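Local structure of telomeric DNA-binding factor trf1 (Schizosaccharomyces pombe, 6K5S) at residues K132-Y136 with I150-P156; L105-L110 with L127-K132. The protein probably binds telomeric repeat DNA, and its all-helical domain belongs to the telomere repeat binding factor (TRF) family. One frame throughout, in Å; residues are numbered along the deposited sequence.

Contact 1 (K132-Y136 with I150-P156); sequences KTQAY and ILNDLFP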
loop_
_atom_site.group_PDB
_atom_site.type_symbol
_atom_site.label_atom_id
_atom_site.label_comp_id
_atom_site.label_asym_id
_atom_site.label_seq_id
_atom_site.Cartn_x
_atom_site.Cartn_y
_atom_site.Cartn_z
ATOM N N LYS A 132 1.338 25.426 -19.145
ATOM C CA LYS A 132 2.154 26.621 -18.950
ATOM C C LYS A 132 1.267 27.847 -18.740
ATOM O O LYS A 132 1.562 28.701 -17.899
ATOM C CB LYS A 132 3.091 26.826 -20.147
ATOM C CG LYS A 132 4.155 25.704 -20.310
ATOM C CD LYS A 132 4.891 25.839 -21.658
ATOM C CE LYS A 132 6.117 24.885 -21.775
ATOM N NZ LYS A 132 7.089 25.144 -20.677
ATOM N N THR A 133 0.142 27.907 -19.446
ATOM C CA THR A 133 -0.775 29.034 -19.291
ATOM C C THR A 133 -1.359 29.084 -17.882
ATOM O O THR A 133 -1.425 30.154 -17.270
ATOM C CB THR A 133 -1.899 28.957 -20.330
ATOM O OG1 THR A 133 -1.315 28.940 -21.639
ATOM C CG2 THR A 133 -2.809 30.202 -20.199
ATOM N N GLN A 134 -1.776 27.934 -17.344
ATOM C CA GLN A 134 -2.260 27.909 -15.966
ATOM C C GLN A 134 -1.143 28.204 -14.970
ATOM O O GLN A 134 -1.383 28.858 -13.946
ATOM C CB GLN A 134 -2.919 26.561 -15.638
ATOM C CG GLN A 134 -4.216 26.270 -16.444
ATOM C CD GLN A 134 -5.247 27.403 -16.341
ATOM O OE1 GLN A 134 -5.527 27.893 -15.248
ATOM N NE2 GLN A 134 -5.816 27.799 -17.475
ATOM N N ALA A 135 0.076 27.711 -15.220
ATOM C CA ALA A 135 1.174 28.073 -14.321
ATOM C C ALA A 135 1.384 29.582 -14.309
ATOM O O ALA A 135 1.624 30.175 -13.252
ATOM C CB ALA A 135 2.465 27.358 -14.719
ATOM N N TYR A 136 1.314 30.213 -15.487
ATOM C CA TYR A 136 1.462 31.655 -15.568
ATOM C C TYR A 136 0.364 32.358 -14.777
ATOM O O TYR A 136 0.643 33.269 -13.987
ATOM C CB TYR A 136 1.465 32.101 -17.043
ATOM C CG TYR A 136 1.376 33.606 -17.226
ATOM C CD1 TYR A 136 2.451 34.431 -16.876
ATOM C CD2 TYR A 136 0.220 34.207 -17.743
ATOM C CE1 TYR A 136 2.382 35.820 -17.034
ATOM C CE2 TYR A 136 0.134 35.592 -17.896
ATOM C CZ TYR A 136 1.238 36.394 -17.551
ATOM O OH TYR A 136 1.190 37.764 -17.704
ATOM N N ILE A 150 8.007 35.718 -15.342
ATOM C CA ILE A 150 7.243 34.475 -15.319
ATOM C C ILE A 150 7.171 33.871 -16.712
ATOM O O ILE A 150 7.413 32.670 -16.916
ATOM C CB ILE A 150 5.837 34.734 -14.753
ATOM C CG1 ILE A 150 5.969 35.457 -13.419
ATOM C CG2 ILE A 150 5.065 33.432 -14.677
ATOM C CD1 ILE A 150 4.794 35.343 -12.560
ATOM N N LEU A 151 6.859 34.707 -17.692
ATOM C CA LEU A 151 6.624 34.195 -19.032
ATOM C C LEU A 151 7.905 33.670 -19.652
ATOM O O LEU A 151 7.876 32.669 -20.376
ATOM C CB LEU A 151 5.993 35.272 -19.903
ATOM C CG LEU A 151 4.509 35.473 -19.642
ATOM C CD1 LEU A 151 3.976 36.791 -20.229
ATOM C CD2 LEU A 151 3.723 34.280 -20.214
ATOM N N ASN A 152 9.041 34.328 -19.382
ATOM C CA ASN A 152 10.299 33.871 -19.958
ATOM C C ASN A 152 10.723 32.541 -19.357
ATOM O O ASN A 152 11.385 31.743 -20.029
ATOM C CB ASN A 152 11.397 34.925 -19.770
ATOM C CG ASN A 152 11.292 36.075 -20.767
ATOM O OD1 ASN A 152 10.542 36.017 -21.750
ATOM N ND2 ASN A 152 12.035 37.144 -20.500
ATOM N N ASP A 153 10.335 32.268 -18.106
ATOM C CA ASP A 153 10.592 30.951 -17.535
ATOM C C ASP A 153 9.675 29.905 -18.147
ATOM O O ASP A 153 10.112 28.791 -18.460
ATOM C CB ASP A 153 10.394 30.972 -16.020
ATOM C CG ASP A 153 11.491 31.707 -15.303
ATOM O OD1 ASP A 153 12.477 32.118 -15.960
ATOM O OD2 ASP A 153 11.360 31.881 -14.080
ATOM N N LEU A 154 8.398 30.243 -18.315
ATOM C CA LEU A 154 7.431 29.233 -18.716
ATOM C C LEU A 154 7.428 28.983 -20.214
ATOM O O LEU A 154 7.055 27.890 -20.642
ATOM C CB LEU A 154 6.036 29.640 -18.263
ATOM C CG LEU A 154 5.791 29.410 -16.777
ATOM C CD1 LEU A 154 4.469 30.050 -16.405
ATOM C CD2 LEU A 154 5.810 27.918 -16.428
ATOM N N PHE A 155 7.808 29.980 -21.011
ATOM C CA PHE A 155 7.812 29.904 -22.469
ATOM C C PHE A 155 9.203 30.315 -22.933
ATOM O O PHE A 155 9.390 31.405 -23.496
ATOM C CB PHE A 155 6.753 30.823 -23.082
ATOM C CG PHE A 155 5.337 30.476 -22.718
ATOM C CD1 PHE A 155 4.607 29.598 -23.502
ATOM C CD2 PHE A 155 4.719 31.057 -21.622
ATOM C CE1 PHE A 155 3.297 29.271 -23.180
ATOM C CE2 PHE A 155 3.402 30.725 -21.297
ATOM C CZ PHE A 155 2.693 29.835 -22.086
ATOM N N PRO A 156 10.202 29.467 -22.711
ATOM C CA PRO A 156 11.591 29.914 -22.817
ATOM C C PRO A 156 12.058 29.936 -24.266
ATOM O O PRO A 156 11.434 29.370 -25.160
ATOM C CB PRO A 156 12.356 28.875 -21.992
ATOM C CG PRO A 156 11.532 27.626 -22.103
ATOM C CD PRO A 156 10.102 28.039 -22.337
#

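Contact 2 (L105-L110 with L127-K132); sequences LNENFL and LYMELK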
loop_
_atom_site.group_PDB
_atom_site.type_symbol
_atom_site.label_atom_id
_atom_site.label_comp_id
_atom_site.label_asym_id
_atom_site.label_seq_id
_atom_site.Cartn_x
_atom_site.Cartn_y
_atom_site.Cartn_z
ATOM N N LEU A 105 5.245 20.991 -11.913
ATOM C CA LEU A 105 4.428 20.370 -12.951
ATOM C C LEU A 105 4.982 20.696 -14.338
ATOM O O LEU A 105 5.137 19.809 -15.189
ATOM C CB LEU A 105 2.971 20.819 -12.815
ATOM C CG LEU A 105 2.273 20.373 -11.528
ATOM C CD1 LEU A 105 0.794 20.697 -11.557
ATOM C CD2 LEU A 105 2.498 18.895 -11.264
ATOM N N ASN A 106 5.316 21.961 -14.566
ATOM C CA ASN A 106 5.873 22.374 -15.854
ATOM C C ASN A 106 7.222 21.718 -16.130
ATOM O O ASN A 106 7.454 21.213 -17.228
ATOM C CB ASN A 106 6.008 23.889 -15.910
ATOM C CG ASN A 106 6.645 24.350 -17.192
ATOM O OD1 ASN A 106 6.116 24.114 -18.271
ATOM N ND2 ASN A 106 7.805 24.971 -17.087
ATOM N N GLU A 107 8.132 21.735 -15.146
ATOM C CA GLU A 107 9.482 21.210 -15.360
ATOM C C GLU A 107 9.471 19.721 -15.687
ATOM O O GLU A 107 10.321 19.244 -16.443
ATOM C CB GLU A 107 10.338 21.458 -14.112
ATOM C CG GLU A 107 11.735 20.866 -14.160
ATOM C CD GLU A 107 12.638 21.451 -13.077
ATOM O OE1 GLU A 107 12.640 20.905 -11.950
ATOM O OE2 GLU A 107 13.313 22.469 -13.347
ATOM N N ASN A 108 8.531 18.979 -15.119
ATOM C CA ASN A 108 8.444 17.533 -15.255
ATOM C C ASN A 108 7.419 17.072 -16.284
ATOM O O ASN A 108 7.252 15.862 -16.445
ATOM C CB ASN A 108 8.107 16.907 -13.897
ATOM C CG ASN A 108 9.264 17.022 -12.897
ATOM O OD1 ASN A 108 10.168 16.184 -12.884
ATOM N ND2 ASN A 108 9.216 18.045 -12.041
ATOM N N PHE A 109 6.732 17.999 -16.974
ATOM C CA PHE A 109 5.610 17.606 -17.830
ATOM C C PHE A 109 6.034 16.588 -18.888
ATOM O O PHE A 109 5.382 15.561 -19.072
ATOM C CB PHE A 109 4.988 18.831 -18.498
ATOM C CG PHE A 109 3.835 18.494 -19.412
ATOM C CD1 PHE A 109 2.547 18.392 -18.916
ATOM C CD2 PHE A 109 4.051 18.241 -20.754
ATOM C CE1 PHE A 109 1.486 18.061 -19.761
ATOM C CE2 PHE A 109 3.001 17.933 -21.594
ATOM C CZ PHE A 109 1.725 17.831 -21.097
ATOM N N LEU A 110 7.120 16.865 -19.610
ATOM C CA LEU A 110 7.521 15.946 -20.670
ATOM C C LEU A 110 7.981 14.599 -20.118
ATOM O O LEU A 110 7.770 13.567 -20.758
ATOM C CB LEU A 110 8.614 16.585 -21.526
ATOM C CG LEU A 110 8.134 17.787 -22.356
ATOM C CD1 LEU A 110 9.298 18.445 -23.086
ATOM C CD2 LEU A 110 7.021 17.402 -23.325
ATOM N N LEU A 127 -1.501 20.138 -24.602
ATOM C CA LEU A 127 -1.600 20.050 -23.149
ATOM C C LEU A 127 -0.458 20.801 -22.459
ATOM O O LEU A 127 -0.677 21.468 -21.445
ATOM C CB LEU A 127 -1.608 18.588 -22.727
ATOM C CG LEU A 127 -2.269 18.216 -21.414
ATOM C CD1 LEU A 127 -3.682 18.832 -21.310
ATOM C CD2 LEU A 127 -2.304 16.684 -21.314
ATOM N N TYR A 128 0.768 20.669 -22.979
ATOM C CA TYR A 128 1.915 21.418 -22.467
ATOM C C TYR A 128 1.623 22.919 -22.439
ATOM O O TYR A 128 1.879 23.602 -21.438
ATOM C CB TYR A 128 3.115 21.138 -23.362
ATOM C CG TYR A 128 4.489 21.307 -22.769
ATOM C CD1 TYR A 128 4.688 21.379 -21.397
ATOM C CD2 TYR A 128 5.594 21.382 -23.593
ATOM C CE1 TYR A 128 5.960 21.523 -20.877
ATOM C CE2 TYR A 128 6.868 21.517 -23.073
ATOM C CZ TYR A 128 7.041 21.585 -21.720
ATOM O OH TYR A 128 8.305 21.710 -21.200
ATOM N N MET A 129 1.128 23.452 -23.561
ATOM C CA MET A 129 0.878 24.883 -23.673
ATOM C C MET A 129 -0.155 25.354 -22.661
ATOM O O MET A 129 -0.010 26.446 -22.083
ATOM C CB MET A 129 0.417 25.224 -25.094
ATOM C CG MET A 129 0.029 26.690 -25.317
ATOM S SD MET A 129 -0.640 26.972 -27.001
ATOM C CE MET A 129 -2.118 25.996 -26.992
ATOM N N GLU A 130 -1.239 24.586 -22.484
ATOM C CA GLU A 130 -2.272 24.976 -21.527
ATOM C C GLU A 130 -1.768 24.863 -20.093
ATOM O O GLU A 130 -2.152 25.658 -19.228
ATOM C CB GLU A 130 -3.534 24.116 -21.709
ATOM C CG GLU A 130 -4.259 24.277 -23.070
ATOM C CD GLU A 130 -4.725 25.707 -23.374
ATOM O OE1 GLU A 130 -4.900 26.523 -22.440
ATOM O OE2 GLU A 130 -4.925 26.026 -24.570
ATOM N N LEU A 131 -0.958 23.853 -19.806
ATOM C CA LEU A 131 -0.344 23.782 -18.482
ATOM C C LEU A 131 0.474 25.037 -18.203
ATOM O O LEU A 131 0.356 25.640 -17.132
ATOM C CB LEU A 131 0.543 22.536 -18.357
ATOM C CG LEU A 131 1.286 22.477 -17.010
ATOM C CD1 LEU A 131 0.307 22.350 -15.836
ATOM C CD2 LEU A 131 2.231 21.280 -17.012
ATOM N N LYS A 132 1.338 25.426 -19.145
ATOM C CA LYS A 132 2.154 26.621 -18.950
ATOM C C LYS A 132 1.267 27.847 -18.740
ATOM O O LYS A 132 1.562 28.701 -17.899
ATOM C CB LYS A 132 3.091 26.826 -20.147
ATOM C CG LYS A 132 4.155 25.704 -20.310
ATOM C CD LYS A 132 4.891 25.839 -21.658
ATOM C CE LYS A 132 6.117 24.885 -21.775
ATOM N NZ LYS A 132 7.089 25.144 -20.677
HETATM O O HOH W 1 8.623 19.277 -19.205
HETATM O O HOH W 2 8.777 22.735 -19.063
#

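Contact 1 (K132-Y136 with I150-P156)
This is a buried helix-helix contact between successive antiparallel helices of the all-helical TRF domain: residues 132-136 of helix 122-141 pack on the C-terminal turn of helix 147-154 (residues 150-154) and the two residues that follow it. The axes approach to 10.0 Å, with 154° between their N-to-C directions, and the register runs from Lys132 beside Leu154 (CA to CA 5.9 Å) to Tyr136 beside Ile150 (CA to CA 6.4 Å). Leu154 fills the middle, its CD1 lying 3.8 Å from Ala135 CB and 3.7 Å from Tyr136 CB; the small side chain of Ala135 lets the leucine come close to the backbone, with CD1 only 3.3 Å from Tyr136 N. Further along, the Tyr136 ring sits against two aliphatic side chains: Leu151 CD2 makes a CH-pi contact over one face, 3.8 Å from the ring centroid, while Ile150 CG2 meets the edge at CD1 of Tyr136 (3.6 Å). The Tyr136 hydroxyl is hydrogen-bonded to Gln199, which follows helix 177-195 in the chain. At the other end, Lys132 NZ donates a 2.7 Å hydrogen bond to the O atom of Leu154, a carbonyl at the C-terminal end of its helix. Phe155, the first residue to leave helical geometry, turns its ring back so that its CZ touches Lys132 CB at 3.6 Å, covering the aliphatic base of the lysine. Helix 177-195 packs along the contact, Leu193 on Thr133 and Phe155, Arg189 on Phe155, Ala194 on Leu151, and Phe102 of helix 102-113 reaches Ala135.

Contact 2 (L105-L110 with L127-K132)
The two helical segments run almost exactly antiparallel, at 171°, with their axes 10.2 Å apart at closest approach; Asn106 lies opposite Lys132 (CA to CA 6.4 Å) and Phe109 opposite Tyr128 (CA to CA 7.0 Å). Together they form an antiparallel helical hairpin, in which helices 102-113 and 122-141 follow one another in the chain within the all-helical TRF domain. Phe109 is the main apolar element. Its ring lies over Tyr128 CA in a CH-pi contact (4.0 Å from CA to the ring centroid), and its plane is at 10° to that of the Tyr128 ring, but the two are slid so far apart, with centroids 4.9 Å apart, that they barely overlap. Phe109 CZ also meets Leu127 CB at 3.8 Å, and its CD1 meets Leu131 CD2 at 3.5 Å. This apolar side continues into Phe90 of helix 76-94, which touches Leu105, Phe109 and Leu131, and into helix 208-222, which packs on Leu127 and Leu131. Leu110 lies over a face of the Tyr128 ring. A polar strip runs alongside: Lys132 NZ donates to Asn106 OD1 (2.8 Å) and also to the carbonyl of Leu154. Two waters bridge the helices beside the Tyr128 hydroxyl. Water 1 donates to Asn106 O at 3.0 Å and accepts from Leu110 N at 2.9 Å, so it is inserted into the backbone hydrogen bonding of helix 102-113; it is also hydrogen-bonded to Tyr128 OH at 3.2 Å. Water 2 donates to the same Asn106 O at 2.7 Å and is hydrogen-bonded to Tyr128 OH at a very short 2.4 Å.

Contact 2 comes first along the chain and contact 1 follows, both built on helix 122-141, which packs antiparallel to helix 102-113 in one and to helix 147-154 in the other. Three successive helices are thus joined in an up-down-up order. The centres lie about 9 Å apart, and the two contacts share Lys132, whose ammonium group bonds to both flanking helices. They also touch directly, Leu154 CD2 lying 3.6 Å from Asn106 ND2, so the outer helices meet beside the lysine. Contact 2 lies nearer the middle of the chain, about 6 Å from its centre against 15 Å for contact 1, and the two buried contacts form a continuous layer of three helices, running from near the middle of the chain outward.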